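PDB 6RO8: cytochrome P450 RhF from Acinetobacter radioresistens, which is represented by its heme domain and probably inserts oxygen into organic substrates, with peroxygenase activity also associated with this domain. Local coordinates for residues 86-91 / 110-115; 322-327 / 339-344. All coordinates share one frame; numbering follows the deposited sequence.

The two contacts illustrate how a P450 fold ties its pocket lining to its beta sheet. Contact 1 closes first along the chain, joining two parts of the connection between helices 69-77 and 121-127; contact 2 follows, pairing neighbouring strands 320-324 and 340-343 of the mixed sheet. Their centres are about 13 Å apart, on the same side of the chain's centre, and they touch directly: Glu-89 forms a salt bridge with Lys-340, while Asn-86 ND2 makes a weak hydrogen bond to Arg-322 O. Both reach the heme, contact 1 by packing against its edge and contact 2 by a hydrogen bond to a propionate, so loop, sheet and cofactor form one connected unit.

Contact 1: residues 86-91 / 110-115; sequences NALEKL and NRTLVN. With HEM (protoporphyrin IX containing Fe), chain B; HIS (histidine), chain C.
Ala-87 and Asn-115 bring their CA atoms within 5.2 Å of each other, where the two segments pass with no direct hydrogen bond between them. Both belong to the B-C loop of the P450 fold, a region that commonly lines the distal pocket; residues 86-91 precede helix 96-104, and residues 110-115 come after it. Leu-88 carries the contact. Its CG stands anti to the carbonyl carbon (chi1 -60°), and the CD1 branch meets Val-114 CG1 at 3.8 Å while also lying against Thr-112 OG1 and the amide of Asn-115, whose side chains it crosses at about a right angle. Beside it, the methyl of Ala-87 rests on Asn-115 CB and Val-114 O.

The Asn-115 amide is held from within its own segment. Its OD1 accepts the backbone N of Thr-112 at 2.8 Å, a nearly straight bond lying in the plane of the amide carbonyl. Its ND2 gives a weak bond to Asn-110 O and donates to a water at 2.7 Å; that water also lies by Leu-88 N, but at a separation too short to be trusted. Arg-111 NE donates to Asn-115 O at 2.8 Å, so the start of the segment holds both the side chain and the carbonyl of Asn-115; the same arginine forms a salt bridge with Asp-117.

Val-114 links this packing to the pocket, where Trp-320 also touches it. One branch, CG1, touches both Leu-88 and the imidazole of the bound histidine, 3.7 Å from that ligand's NE2; the other, CG2, lies 3.8 Å from the heme meso carbon CHA.

Contact 2: residues 322-327 / 339-344; sequences RQVTTE and DKLFLV. With HEM (protoporphyrin IX containing Fe), chain B.
Residues 322-324 and 340-343 form an antiparallel strand pair inside the mixed beta sheet of the P450 fold, with the neighbouring strands 82-83 and 63-66 flanking them. Arg-322 and Leu-341 make a hydrogen-bonded pair, with Arg-322 N to Leu-341 O at 2.9 Å and Leu-341 N to Arg-322 O at 2.8 Å; Val-324 N continues the pairing to Asp-339 O. Gln-323 and Lys-340 form the non-hydrogen-bonded pair between them. Their side chains lie side by side, pointing the same way, and Lys-340 NZ donates to Gln-323 OE1 at 2.9 Å from above the amide plane. The same ammonium forms a salt bridge with Glu-89.

The face bearing Arg-322 and Leu-341 is apolar near the backbone: Val-324 CG2 packs on Leu-341 CD1 at 3.8 Å, and Arg-322 CG lies against both methyls of Leu-343. The arginine chain bends at chi2 (-56°), which sets CD off the extended line; the guanidinium farther out leads away from the strands. NH2 donates to heme O1A at 2.9 Å, the oxygen lying at the edge of the guanidinium and in its plane. The positive guanidinium of this heme-binding residue probably offsets the propionate's negative charge, and its bond to O1A ties the cofactor to the sheet.

Contact 1: residues 86-91 / 110-115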
loop_
_atom_site.group_PDB
_atom_site.type_symbol
_atom_site.label_atom_id
_atom_site.label_comp_id
_atom_site.label_asym_id
_atom_site.label_seq_id
_atom_site.Cartn_x
_atom_site.Cartn_y
_atom_site.Cartn_z
ATOM N N ASN A 86 -7.500 -13.879 -0.997
ATOM C CA ASN A 86 -7.120 -13.359 -2.295
ATOM C C ASN A 86 -6.344 -12.044 -2.225
ATOM O O ASN A 86 -6.027 -11.491 -3.282
ATOM C CB ASN A 86 -8.369 -13.168 -3.163
ATOM C CG ASN A 86 -9.307 -12.118 -2.601
ATOM O OD1 ASN A 86 -9.297 -11.836 -1.394
ATOM N ND2 ASN A 86 -10.094 -11.508 -3.469
ATOM N N ALA A 87 -6.005 -11.538 -1.032
ATOM C CA ALA A 87 -5.419 -10.200 -0.948
ATOM C C ALA A 87 -4.097 -10.093 -1.703
ATOM O O ALA A 87 -3.733 -8.996 -2.144
ATOM C CB ALA A 87 -5.227 -9.779 0.513
ATOM N N LEU A 88 -3.366 -11.200 -1.859
ATOM C CA LEU A 88 -2.112 -11.186 -2.608
ATOM C C LEU A 88 -2.176 -12.076 -3.842
ATOM O O LEU A 88 -1.142 -12.376 -4.456
ATOM C CB LEU A 88 -0.945 -11.601 -1.718
ATOM C CG LEU A 88 -0.673 -10.740 -0.482
ATOM C CD1 LEU A 88 0.405 -11.421 0.341
ATOM C CD2 LEU A 88 -0.281 -9.262 -0.843
ATOM N N GLU A 89 -3.383 -12.475 -4.225
ATOM C CA GLU A 89 -3.596 -13.317 -5.386
ATOM C C GLU A 89 -3.328 -12.557 -6.679
ATOM O O GLU A 89 -3.617 -11.364 -6.795
ATOM C CB GLU A 89 -5.026 -13.832 -5.339
ATOM C CG GLU A 89 -5.524 -14.647 -6.514
ATOM C CD GLU A 89 -6.995 -14.921 -6.359
ATOM O OE1 GLU A 89 -7.805 -14.121 -6.868
ATOM O OE2 GLU A 89 -7.339 -15.905 -5.680
ATOM N N LYS A 90 -2.789 -13.261 -7.668
ATOM C CA LYS A 90 -2.430 -12.600 -8.912
ATOM C C LYS A 90 -3.692 -12.241 -9.684
ATOM O O LYS A 90 -4.566 -13.078 -9.904
ATOM C CB LYS A 90 -1.509 -13.477 -9.755
ATOM C CG LYS A 90 -1.141 -12.797 -11.064
ATOM C CD LYS A 90 -0.055 -13.504 -11.867
ATOM C CE LYS A 90 0.404 -12.666 -13.080
ATOM N NZ LYS A 90 -0.554 -12.535 -14.223
ATOM N N LEU A 91 -3.797 -10.976 -10.076
ATOM C CA LEU A 91 -5.056 -10.488 -10.616
ATOM C C LEU A 91 -5.400 -11.190 -11.921
ATOM O O LEU A 91 -6.462 -11.809 -12.051
ATOM C CB LEU A 91 -4.974 -8.980 -10.811
ATOM C CG LEU A 91 -6.298 -8.333 -11.153
ATOM C CD1 LEU A 91 -7.227 -8.439 -9.957
ATOM C CD2 LEU A 91 -6.004 -6.900 -11.481
ATOM N N ASN A 110 2.554 -18.430 -0.329
ATOM C CA ASN A 110 1.246 -18.803 0.156
ATOM C C ASN A 110 0.798 -17.739 1.147
ATOM O O ASN A 110 0.800 -16.562 0.799
ATOM C CB ASN A 110 1.234 -20.215 0.718
ATOM C CG ASN A 110 -0.170 -20.780 0.841
ATOM O OD1 ASN A 110 -1.068 -20.439 0.067
ATOM N ND2 ASN A 110 -0.369 -21.646 1.824
ATOM N N ARG A 111 0.413 -18.112 2.355
ATOM C CA ARG A 111 -0.128 -17.160 3.311
ATOM C C ARG A 111 0.962 -16.455 4.110
ATOM O O ARG A 111 1.933 -17.073 4.559
ATOM C CB ARG A 111 -1.067 -17.876 4.272
ATOM C CG ARG A 111 -2.005 -18.795 3.576
ATOM C CD ARG A 111 -2.789 -18.041 2.529
ATOM N NE ARG A 111 -4.144 -17.811 2.998
ATOM C CZ ARG A 111 -5.107 -18.717 2.927
ATOM N NH1 ARG A 111 -4.861 -19.905 2.396
ATOM N NH2 ARG A 111 -6.314 -18.431 3.386
ATOM N N THR A 112 0.775 -15.153 4.300
ATOM C CA THR A 112 1.593 -14.362 5.203
ATOM C C THR A 112 0.729 -13.935 6.375
ATOM O O THR A 112 0.154 -14.777 7.070
ATOM C CB THR A 112 2.153 -13.137 4.493
ATOM O OG1 THR A 112 1.062 -12.390 3.930
ATOM C CG2 THR A 112 3.099 -13.559 3.384
ATOM N N LEU A 113 0.619 -12.632 6.594
ATOM C CA LEU A 113 -0.352 -12.096 7.535
ATOM C C LEU A 113 -1.553 -11.489 6.833
ATOM O O LEU A 113 -2.695 -11.781 7.202
ATOM C CB LEU A 113 0.301 -11.040 8.434
ATOM C CG LEU A 113 1.123 -11.562 9.610
ATOM C CD1 LEU A 113 1.640 -10.405 10.443
ATOM C CD2 LEU A 113 0.292 -12.499 10.462
ATOM N N VAL A 114 -1.318 -10.668 5.805
ATOM C CA VAL A 114 -2.391 -9.842 5.261
ATOM C C VAL A 114 -3.405 -10.702 4.531
ATOM O O VAL A 114 -4.574 -10.326 4.421
ATOM C CB VAL A 114 -1.817 -8.725 4.358
ATOM C CG1 VAL A 114 -1.345 -9.285 3.015
ATOM C CG2 VAL A 114 -2.826 -7.560 4.195
ATOM N N ASN A 115 -2.989 -11.866 4.040
ATOM C CA ASN A 115 -3.864 -12.781 3.317
ATOM C C ASN A 115 -4.070 -14.097 4.050
ATOM O O ASN A 115 -4.578 -15.057 3.454
ATOM C CB ASN A 115 -3.333 -13.043 1.900
ATOM C CG ASN A 115 -2.043 -13.857 1.880
ATOM O OD1 ASN A 115 -1.313 -13.945 2.873
ATOM N ND2 ASN A 115 -1.759 -14.459 0.732
HETATM C CHA HEM B . -1.958 -4.563 6.353
HETATM C CHB HEM B . -1.891 -0.335 3.943
HETATM C CHC HEM B . 2.666 0.554 5.433
HETATM C CHD HEM B . 2.710 -3.880 7.419
HETATM C C1A HEM B . -2.346 -3.511 5.553
HETATM C C2A HEM B . -3.609 -3.363 4.851
HETATM C C3A HEM B . -3.589 -2.208 4.193
HETATM C C4A HEM B . -2.309 -1.563 4.434
HETATM C CMA HEM B . -4.744 -1.671 3.323
HETATM C CAA HEM B . -4.790 -4.359 4.869
HETATM C CBA HEM B . -5.788 -3.845 5.888
HETATM C CGA HEM B . -6.947 -4.789 6.053
HETATM O O1A HEM B . -6.992 -5.828 5.351
HETATM O O2A HEM B . -7.823 -4.489 6.899
HETATM C C1B HEM B . -0.704 0.306 4.207
HETATM C C2B HEM B . -0.391 1.679 3.858
HETATM C C3B HEM B . 0.880 1.924 4.257
HETATM C C4B HEM B . 1.404 0.715 4.878
HETATM C CMB HEM B . -1.391 2.629 3.145
HETATM C CAB HEM B . 1.717 3.221 4.162
HETATM C CBB HEM B . 1.244 4.422 3.827
HETATM C C1C HEM B . 3.088 -0.572 6.105
HETATM C C2C HEM B . 4.389 -0.813 6.704
HETATM C C3C HEM B . 4.368 -2.051 7.250
HETATM C C4C HEM B . 3.071 -2.619 7.016
HETATM C CMC HEM B . 5.545 0.211 6.691
HETATM C CAC HEM B . 5.448 -2.859 8.021
HETATM C CBC HEM B . 6.680 -2.396 8.237
HETATM C C1D HEM B . 1.476 -4.467 7.289
HETATM C C2D HEM B . 1.118 -5.788 7.749
HETATM C C3D HEM B . -0.166 -5.979 7.470
HETATM C C4D HEM B . -0.679 -4.782 6.814
HETATM C CMD HEM B . 2.047 -6.810 8.439
HETATM C CAD HEM B . -0.936 -7.284 7.777
HETATM C CBD HEM B . -1.542 -7.280 9.173
HETATM C CGD HEM B . -2.634 -8.323 9.240
HETATM O O1D HEM B . -2.861 -9.009 8.221
HETATM O O2D HEM B . -3.293 -8.473 10.299
HETATM N NA HEM B . -1.579 -2.402 5.260
HETATM N NB HEM B . 0.409 -0.246 4.824
HETATM N NC HEM B . 2.318 -1.703 6.317
HETATM N ND HEM B . 0.353 -3.880 6.726
HETATM FE FE HEM B . 0.407 -2.047 5.796
HETATM N N HIS C . 1.492 -4.687 0.054
HETATM C CA HIS C . 0.591 -3.767 0.739
HETATM C C HIS C . 1.364 -2.638 1.416
HETATM O O HIS C . 0.765 -1.834 2.143
HETATM C CB HIS C . -0.256 -4.514 1.769
HETATM C CG HIS C . 0.500 -5.555 2.533
HETATM N ND1 HIS C . 0.499 -5.615 3.912
HETATM C CD2 HIS C . 1.283 -6.577 2.113
HETATM C CE1 HIS C . 1.249 -6.630 4.306
HETATM N NE2 HIS C . 1.735 -7.230 3.234
HETATM O OXT HIS C . 2.579 -2.517 1.249
HETATM O O HOH W 1 -3.294 -13.650 -1.356
HETATM O O HOH W 2 1.041 -3.196 3.905
#

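Contact 2: residues 322-327 / 339-344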
loop_
_atom_site.group_PDB
_atom_site.type_symbol
_atom_site.label_atom_id
_atom_site.label_comp_id
_atom_site.label_asym_id
_atom_site.label_seq_id
_atom_site.Cartn_x
_atom_site.Cartn_y
_atom_site.Cartn_z
ATOM N N ARG A 322 -11.253 -8.854 -1.105
ATOM C CA ARG A 322 -11.797 -9.876 -0.230
ATOM C C ARG A 322 -12.382 -10.980 -1.093
ATOM O O ARG A 322 -12.722 -10.763 -2.261
ATOM C CB ARG A 322 -12.876 -9.310 0.717
ATOM C CG ARG A 322 -12.331 -8.486 1.862
ATOM C CD ARG A 322 -11.329 -9.297 2.652
ATOM N NE ARG A 322 -10.903 -8.624 3.878
ATOM C CZ ARG A 322 -9.713 -8.050 4.049
ATOM N NH1 ARG A 322 -8.829 -8.055 3.063
ATOM N NH2 ARG A 322 -9.409 -7.486 5.208
ATOM N N GLN A 323 -12.493 -12.175 -0.520
ATOM C CA GLN A 323 -13.178 -13.284 -1.172
ATOM C C GLN A 323 -14.279 -13.791 -0.265
ATOM O O GLN A 323 -14.094 -13.891 0.948
ATOM C CB GLN A 323 -12.244 -14.438 -1.517
ATOM C CG GLN A 323 -12.845 -15.326 -2.594
ATOM C CD GLN A 323 -11.893 -16.365 -3.127
ATOM O OE1 GLN A 323 -10.899 -16.042 -3.774
ATOM N NE2 GLN A 323 -12.201 -17.630 -2.872
ATOM N N VAL A 324 -15.417 -14.099 -0.857
ATOM C CA VAL A 324 -16.604 -14.502 -0.114
ATOM C C VAL A 324 -16.567 -16.015 0.111
ATOM O O VAL A 324 -16.327 -16.799 -0.824
ATOM C CB VAL A 324 -17.875 -14.061 -0.861
ATOM C CG1 VAL A 324 -19.135 -14.547 -0.165
ATOM C CG2 VAL A 324 -17.877 -12.535 -1.012
ATOM N N THR A 325 -16.789 -16.426 1.363
ATOM C CA THR A 325 -16.651 -17.813 1.786
ATOM C C THR A 325 -17.984 -18.527 1.981
ATOM O O THR A 325 -18.037 -19.755 1.861
ATOM C CB THR A 325 -15.857 -17.878 3.093
ATOM O OG1 THR A 325 -16.475 -17.012 4.054
ATOM C CG2 THR A 325 -14.409 -17.431 2.868
ATOM N N THR A 326 -19.049 -17.798 2.312
ATOM C CA THR A 326 -20.404 -18.332 2.303
ATOM C C THR A 326 -21.310 -17.265 1.718
ATOM O O THR A 326 -20.973 -16.083 1.738
ATOM C CB THR A 326 -20.891 -18.722 3.706
ATOM O OG1 THR A 326 -22.202 -19.321 3.619
ATOM C CG2 THR A 326 -20.940 -17.491 4.600
ATOM N N GLU A 327 -22.465 -17.665 1.186
ATOM C CA GLU A 327 -23.313 -16.621 0.637
ATOM C C GLU A 327 -23.721 -15.659 1.746
ATOM O O GLU A 327 -23.775 -16.009 2.930
ATOM C CB GLU A 327 -24.539 -17.170 -0.105
ATOM C CG GLU A 327 -25.118 -18.483 0.321
ATOM C CD GLU A 327 -26.389 -18.802 -0.477
ATOM O OE1 GLU A 327 -26.925 -19.924 -0.357
ATOM O OE2 GLU A 327 -26.840 -17.912 -1.239
ATOM N N ASP A 339 -17.236 -15.447 -4.656
ATOM C CA ASP A 339 -17.223 -14.130 -5.280
ATOM C C ASP A 339 -16.033 -13.329 -4.775
ATOM O O ASP A 339 -15.735 -13.319 -3.576
ATOM C CB ASP A 339 -18.504 -13.369 -4.959
ATOM C CG ASP A 339 -19.642 -13.721 -5.877
ATOM O OD1 ASP A 339 -19.382 -14.281 -6.959
ATOM O OD2 ASP A 339 -20.797 -13.447 -5.504
ATOM N N LYS A 340 -15.367 -12.633 -5.690
ATOM C CA LYS A 340 -14.252 -11.764 -5.342
ATOM C C LYS A 340 -14.720 -10.316 -5.299
ATOM O O LYS A 340 -15.474 -9.876 -6.172
ATOM C CB LYS A 340 -13.106 -11.940 -6.336
ATOM C CG LYS A 340 -12.554 -13.361 -6.318
ATOM C CD LYS A 340 -11.503 -13.584 -7.376
ATOM C CE LYS A 340 -11.312 -15.073 -7.652
ATOM N NZ LYS A 340 -10.443 -15.727 -6.652
ATOM N N LEU A 341 -14.268 -9.585 -4.281
ATOM C CA LEU A 341 -14.688 -8.210 -4.033
ATOM C C LEU A 341 -13.488 -7.273 -4.075
ATOM O O LEU A 341 -12.442 -7.559 -3.471
ATOM C CB LEU A 341 -15.376 -8.094 -2.670
ATOM C CG LEU A 341 -16.348 -9.210 -2.263
ATOM C CD1 LEU A 341 -17.020 -8.849 -0.938
ATOM C CD2 LEU A 341 -17.392 -9.407 -3.328
ATOM N N PHE A 342 -13.646 -6.150 -4.772
ATOM C CA PHE A 342 -12.746 -5.003 -4.643
ATOM C C PHE A 342 -13.351 -4.024 -3.651
ATOM O O PHE A 342 -14.451 -3.507 -3.874
ATOM C CB PHE A 342 -12.510 -4.315 -5.987
ATOM C CG PHE A 342 -11.239 -4.729 -6.646
ATOM C CD1 PHE A 342 -10.023 -4.507 -6.015
ATOM C CD2 PHE A 342 -11.252 -5.370 -7.866
ATOM C CE1 PHE A 342 -8.840 -4.909 -6.610
ATOM C CE2 PHE A 342 -10.082 -5.782 -8.462
ATOM C CZ PHE A 342 -8.873 -5.554 -7.835
ATOM N N LEU A 343 -12.658 -3.806 -2.546
ATOM C CA LEU A 343 -13.039 -2.779 -1.577
ATOM C C LEU A 343 -12.305 -1.506 -1.972
ATOM O O LEU A 343 -11.121 -1.357 -1.658
ATOM C CB LEU A 343 -12.654 -3.204 -0.163
ATOM C CG LEU A 343 -13.514 -4.230 0.585
ATOM C CD1 LEU A 343 -13.704 -5.518 -0.195
ATOM C CD2 LEU A 343 -12.930 -4.504 1.977
ATOM N N VAL A 344 -12.974 -0.578 -2.661
ATOM C CA VAL A 344 -12.265 0.584 -3.224
ATOM C C VAL A 344 -12.183 1.659 -2.141
ATOM O O VAL A 344 -13.010 2.569 -2.066
ATOM C CB VAL A 344 -12.908 1.094 -4.505
ATOM C CG1 VAL A 344 -12.050 2.213 -5.086
ATOM C CG2 VAL A 344 -13.014 -0.014 -5.482
HETATM C CHA HEM B . -1.958 -4.563 6.353
HETATM C CHB HEM B . -1.891 -0.335 3.943
HETATM C CHC HEM B . 2.666 0.554 5.433
HETATM C CHD HEM B . 2.710 -3.880 7.419
HETATM C C1A HEM B . -2.346 -3.511 5.553
HETATM C C2A HEM B . -3.609 -3.363 4.851
HETATM C C3A HEM B . -3.589 -2.208 4.193
HETATM C C4A HEM B . -2.309 -1.563 4.434
HETATM C CMA HEM B . -4.744 -1.671 3.323
HETATM C CAA HEM B . -4.790 -4.359 4.869
HETATM C CBA HEM B . -5.788 -3.845 5.888
HETATM C CGA HEM B . -6.947 -4.789 6.053
HETATM O O1A HEM B . -6.992 -5.828 5.351
HETATM O O2A HEM B . -7.823 -4.489 6.899
HETATM C C1B HEM B . -0.704 0.306 4.207
HETATM C C2B HEM B . -0.391 1.679 3.858
HETATM C C3B HEM B . 0.880 1.924 4.257
HETATM C C4B HEM B . 1.404 0.715 4.878
HETATM C CMB HEM B . -1.391 2.629 3.145
HETATM C CAB HEM B . 1.717 3.221 4.162
HETATM C CBB HEM B . 1.244 4.422 3.827
HETATM C C1C HEM B . 3.088 -0.572 6.105
HETATM C C2C HEM B . 4.389 -0.813 6.704
HETATM C C3C HEM B . 4.368 -2.051 7.250
HETATM C C4C HEM B . 3.071 -2.619 7.016
HETATM C CMC HEM B . 5.545 0.211 6.691
HETATM C CAC HEM B . 5.448 -2.859 8.021
HETATM C CBC HEM B . 6.680 -2.396 8.237
HETATM C C1D HEM B . 1.476 -4.467 7.289
HETATM C C2D HEM B . 1.118 -5.788 7.749
HETATM C C3D HEM B . -0.166 -5.979 7.470
HETATM C C4D HEM B . -0.679 -4.782 6.814
HETATM C CMD HEM B . 2.047 -6.810 8.439
HETATM C CAD HEM B . -0.936 -7.284 7.777
HETATM C CBD HEM B . -1.542 -7.280 9.173
HETATM C CGD HEM B . -2.634 -8.323 9.240
HETATM O O1D HEM B . -2.861 -9.009 8.221
HETATM O O2D HEM B . -3.293 -8.473 10.299
HETATM N NA HEM B . -1.579 -2.402 5.260
HETATM N NB HEM B . 0.409 -0.246 4.824
HETATM N NC HEM B . 2.318 -1.703 6.317
HETATM N ND HEM B . 0.353 -3.880 6.726
HETATM FE FE HEM B . 0.407 -2.047 5.796
HETATM O O HOH W 2 1.041 -3.196 3.905
#